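5'-Methylthioadenosine Nucleosidase (Arabidopsis thaliana, PDB 2H8G) is a plant nucleosidase of the phosphorylase superfamily, built round a mixed beta sheet flanked by helices, with adenine bound in a pocket of the model. Local coordinates at residues I127-V133 against V218-T224. Sequence-based numbering, arbitrary orientation.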
ATOM      1  N   ILE A 127      21.954 -12.054  13.958  1.00 21.45           N
ATOM      2  CA  ILE A 127      21.451 -10.867  14.634  1.00 22.18           C
ATOM      3  C   ILE A 127      22.519  -9.779  14.551  1.00 21.61           C
ATOM      4  O   ILE A 127      23.696 -10.034  14.811  1.00 22.75           O
ATOM      5  CB  ILE A 127      21.153 -11.157  16.121  1.00 23.43           C
ATOM      6  CG1 ILE A 127      20.052 -12.212  16.238  1.00 25.59           C
ATOM      7  CG2 ILE A 127      20.746  -9.873  16.839  1.00 25.14           C
ATOM      8  CD1 ILE A 127      18.715 -11.763  15.699  1.00 25.72           C
ATOM      9  N   GLY A 128      22.110  -8.573  14.172  1.00 21.12           N
ATOM     10  CA  GLY A 128      23.056  -7.477  14.079  1.00 21.31           C
ATOM     11  C   GLY A 128      23.590  -7.205  12.687  1.00 20.53           C
ATOM     12  O   GLY A 128      24.138  -6.135  12.437  1.00 22.25           O
ATOM     13  N   ASP A 129      23.445  -8.166  11.779  1.00 20.24           N
ATOM     14  CA  ASP A 129      23.920  -7.977  10.415  1.00 21.13           C
ATOM     15  C   ASP A 129      23.111  -6.905   9.702  1.00 19.25           C
ATOM     16  O   ASP A 129      21.891  -6.845   9.844  1.00 18.94           O
ATOM     17  CB  ASP A 129      23.783  -9.260   9.586  1.00 21.66           C
ATOM     18  CG  ASP A 129      24.771 -10.331   9.977  1.00 23.97           C
ATOM     19  OD1 ASP A 129      25.804 -10.009  10.601  1.00 25.12           O
ATOM     20  OD2 ASP A 129      24.516 -11.503   9.632  1.00 24.41           O
ATOM     21  N   VAL A 130      23.795  -6.056   8.942  1.00 19.87           N
ATOM     22  CA  VAL A 130      23.113  -5.043   8.156  1.00 19.37           C
ATOM     23  C   VAL A 130      23.343  -5.474   6.717  1.00 19.61           C
ATOM     24  O   VAL A 130      24.469  -5.440   6.220  1.00 20.39           O
ATOM     25  CB  VAL A 130      23.681  -3.636   8.362  1.00 19.96           C
ATOM     26  CG1 VAL A 130      22.899  -2.647   7.502  1.00 20.26           C
ATOM     27  CG2 VAL A 130      23.591  -3.250   9.834  1.00 20.09           C
ATOM     28  N   PHE A 131      22.265  -5.904   6.073  1.00 17.21           N
ATOM     29  CA  PHE A 131      22.287  -6.393   4.699  1.00 17.47           C
ATOM     30  C   PHE A 131      21.992  -5.354   3.628  1.00 16.68           C
ATOM     31  O   PHE A 131      21.232  -4.412   3.847  1.00 17.05           O
ATOM     32  CB  PHE A 131      21.237  -7.495   4.518  1.00 17.06           C
ATOM     33  CG  PHE A 131      21.667  -8.856   4.977  1.00 17.25           C
ATOM     34  CD1 PHE A 131      21.774  -9.162   6.331  1.00 17.28           C
ATOM     35  CD2 PHE A 131      21.922  -9.854   4.043  1.00 17.80           C
ATOM     36  CE1 PHE A 131      22.127 -10.447   6.741  1.00 19.28           C
ATOM     37  CE2 PHE A 131      22.272 -11.134   4.446  1.00 17.02           C
ATOM     38  CZ  PHE A 131      22.376 -11.434   5.795  1.00 19.14           C
ATOM     39  N   LEU A 132      22.586  -5.568   2.457  1.00 17.98           N
ATOM     40  CA  LEU A 132      22.329  -4.740   1.289  1.00 19.83           C
ATOM     41  C   LEU A 132      21.444  -5.711   0.497  1.00 21.42           C
ATOM     42  O   LEU A 132      21.845  -6.846   0.254  1.00 25.69           O
ATOM     43  CB  LEU A 132      23.619  -4.465   0.517  1.00 22.39           C
ATOM     44  CG  LEU A 132      23.518  -3.472  -0.640  1.00 26.52           C
ATOM     45  CD1 LEU A 132      23.127  -2.098  -0.111  1.00 25.91           C
ATOM     46  CD2 LEU A 132      24.858  -3.402  -1.349  1.00 25.45           C
ATOM     47  N   VAL A 133      20.248  -5.289   0.110  1.00 20.08           N
ATOM     48  CA  VAL A 133      19.338  -6.179  -0.612  1.00 19.87           C
ATOM     49  C   VAL A 133      19.589  -6.275  -2.118  1.00 19.30           C
ATOM     50  O   VAL A 133      19.808  -5.263  -2.778  1.00 20.92           O
ATOM     51  CB  VAL A 133      17.871  -5.739  -0.378  1.00 19.08           C
ATOM     52  CG1 VAL A 133      16.925  -6.555  -1.248  1.00 19.13           C
ATOM     53  CG2 VAL A 133      17.515  -5.906   1.091  1.00 19.07           C
ATOM     54  N   VAL A 218      17.861   1.591  -2.970  1.00 17.28           N
ATOM     55  CA  VAL A 218      18.765   0.676  -2.280  1.00 19.01           C
ATOM     56  C   VAL A 218      18.153   0.371  -0.918  1.00 18.52           C
ATOM     57  O   VAL A 218      17.382   1.173  -0.388  1.00 18.74           O
ATOM     58  CB  VAL A 218      20.163   1.315  -2.097  1.00 19.94           C
ATOM     59  CG1 VAL A 218      21.029   0.463  -1.173  1.00 26.45           C
ATOM     60  CG2 VAL A 218      20.838   1.459  -3.458  1.00 23.54           C
ATOM     61  N   PHE A 219      18.475  -0.794  -0.365  1.00 16.95           N
ATOM     62  CA  PHE A 219      17.935  -1.190   0.929  1.00 18.00           C
ATOM     63  C   PHE A 219      19.013  -1.564   1.928  1.00 18.94           C
ATOM     64  O   PHE A 219      19.964  -2.271   1.595  1.00 21.40           O
ATOM     65  CB  PHE A 219      17.001  -2.401   0.793  1.00 18.43           C
ATOM     66  CG  PHE A 219      15.913  -2.227  -0.227  1.00 17.58           C
ATOM     67  CD1 PHE A 219      16.184  -2.383  -1.581  1.00 20.51           C
ATOM     68  CD2 PHE A 219      14.618  -1.900   0.164  1.00 18.77           C
ATOM     69  CE1 PHE A 219      15.177  -2.214  -2.535  1.00 22.16           C
ATOM     70  CE2 PHE A 219      13.611  -1.729  -0.779  1.00 21.09           C
ATOM     71  CZ  PHE A 219      13.891  -1.887  -2.128  1.00 21.47           C
ATOM     72  N   LEU A 220      18.864  -1.076   3.154  1.00 17.10           N
ATOM     73  CA  LEU A 220      19.777  -1.421   4.235  1.00 17.07           C
ATOM     74  C   LEU A 220      18.843  -2.052   5.255  1.00 17.43           C
ATOM     75  O   LEU A 220      17.976  -1.378   5.818  1.00 17.66           O
ATOM     76  CB  LEU A 220      20.451  -0.178   4.817  1.00 17.79           C
ATOM     77  CG  LEU A 220      21.354   0.579   3.841  1.00 19.89           C
ATOM     78  CD1 LEU A 220      21.898   1.825   4.521  1.00 19.89           C
ATOM     79  CD2 LEU A 220      22.494  -0.323   3.377  1.00 21.33           C
ATOM     80  N   LYS A 221      18.995  -3.352   5.467  1.00 16.44           N
ATOM     81  CA  LYS A 221      18.120  -4.070   6.385  1.00 16.07           C
ATOM     82  C   LYS A 221      18.922  -4.739   7.491  1.00 16.23           C
ATOM     83  O   LYS A 221      19.752  -5.614   7.234  1.00 16.77           O
ATOM     84  CB  LYS A 221      17.299  -5.100   5.598  1.00 17.51           C
ATOM     85  CG  LYS A 221      16.344  -4.455   4.579  1.00 17.35           C
ATOM     86  CD  LYS A 221      15.130  -3.820   5.255  1.00 16.70           C
ATOM     87  CE  LYS A 221      14.375  -2.883   4.303  1.00 16.68           C
ATOM     88  NZ  LYS A 221      13.054  -2.464   4.861  1.00 17.00           N
ATOM     89  N   ALA A 222      18.666  -4.303   8.721  1.00 16.15           N
ATOM     90  CA  ALA A 222      19.373  -4.803   9.895  1.00 17.14           C
ATOM     91  C   ALA A 222      18.568  -5.876  10.626  1.00 15.25           C
ATOM     92  O   ALA A 222      17.431  -5.645  11.043  1.00 16.19           O
ATOM     93  CB  ALA A 222      19.683  -3.642  10.827  1.00 16.98           C
ATOM     94  N   VAL A 223      19.177  -7.048  10.783  1.00 15.85           N
ATOM     95  CA  VAL A 223      18.529  -8.194  11.422  1.00 16.50           C
ATOM     96  C   VAL A 223      18.373  -8.086  12.933  1.00 16.88           C
ATOM     97  O   VAL A 223      19.359  -8.045  13.670  1.00 18.12           O
ATOM     98  CB  VAL A 223      19.294  -9.498  11.091  1.00 17.67           C
ATOM     99  CG1 VAL A 223      18.592 -10.700  11.715  1.00 16.68           C
ATOM    100  CG2 VAL A 223      19.381  -9.676   9.582  1.00 19.53           C
ATOM    101  N   THR A 224      17.123  -8.052  13.379  1.00 17.43           N
ATOM    102  CA  THR A 224      16.807  -7.967  14.806  1.00 17.32           C
ATOM    103  C   THR A 224      16.350  -9.300  15.383  1.00 20.27           C
ATOM    104  O   THR A 224      16.353  -9.492  16.597  1.00 20.09           O
ATOM    105  CB  THR A 224      15.687  -6.944  15.086  1.00 19.25           C
ATOM    106  OG1 THR A 224      14.585  -7.173  14.194  1.00 18.85           O
ATOM    107  CG2 THR A 224      16.202  -5.527  14.915  1.00 20.75           C
TER
HETATM  108  O   HOH W   1      20.089  -2.604  -1.968  1.00 19.52           O
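Five backbone hydrogen bonds pair 127-133 with 218-224 in antiparallel fashion. F131 and K221 form a hydrogen-bonded pair: F131 N reaches K221 O at 2.8 Å and K221 N reaches F131 O at 3.0 Å. Toward the loop, V223 N donates to D129 O (2.9 Å) and G128 N to V223 O (2.8 Å); G128, with positive phi, turns the chain where a side chain would jam against the preceding carbonyl. At the other end the strands spread: V133 N to F219 O is a weak bond of 3.4 Å, and a water bridges V133 O (2.8 Å) and F219 N (2.9 Å). CA-H...O contacts fill in between, the shortest from A222 CA to D129 O, 3.2 Å. In this phosphorylase-superfamily fold, strand 217-226 lies between strands 110-119 and 130-138 in the central mixed sheet and carries T224, whose side chain lines the adenine pocket. Apolar contacts cover both faces. V130, L132, L220 and A222 share one, with L132 CD1 4.0 Å from L220 CD2, and helix 233-259 packs on V130 and A222. On the other, V133 CG2 meets F219 CB at 3.6 Å, while the K221 amine runs off to a salt bridge with D200.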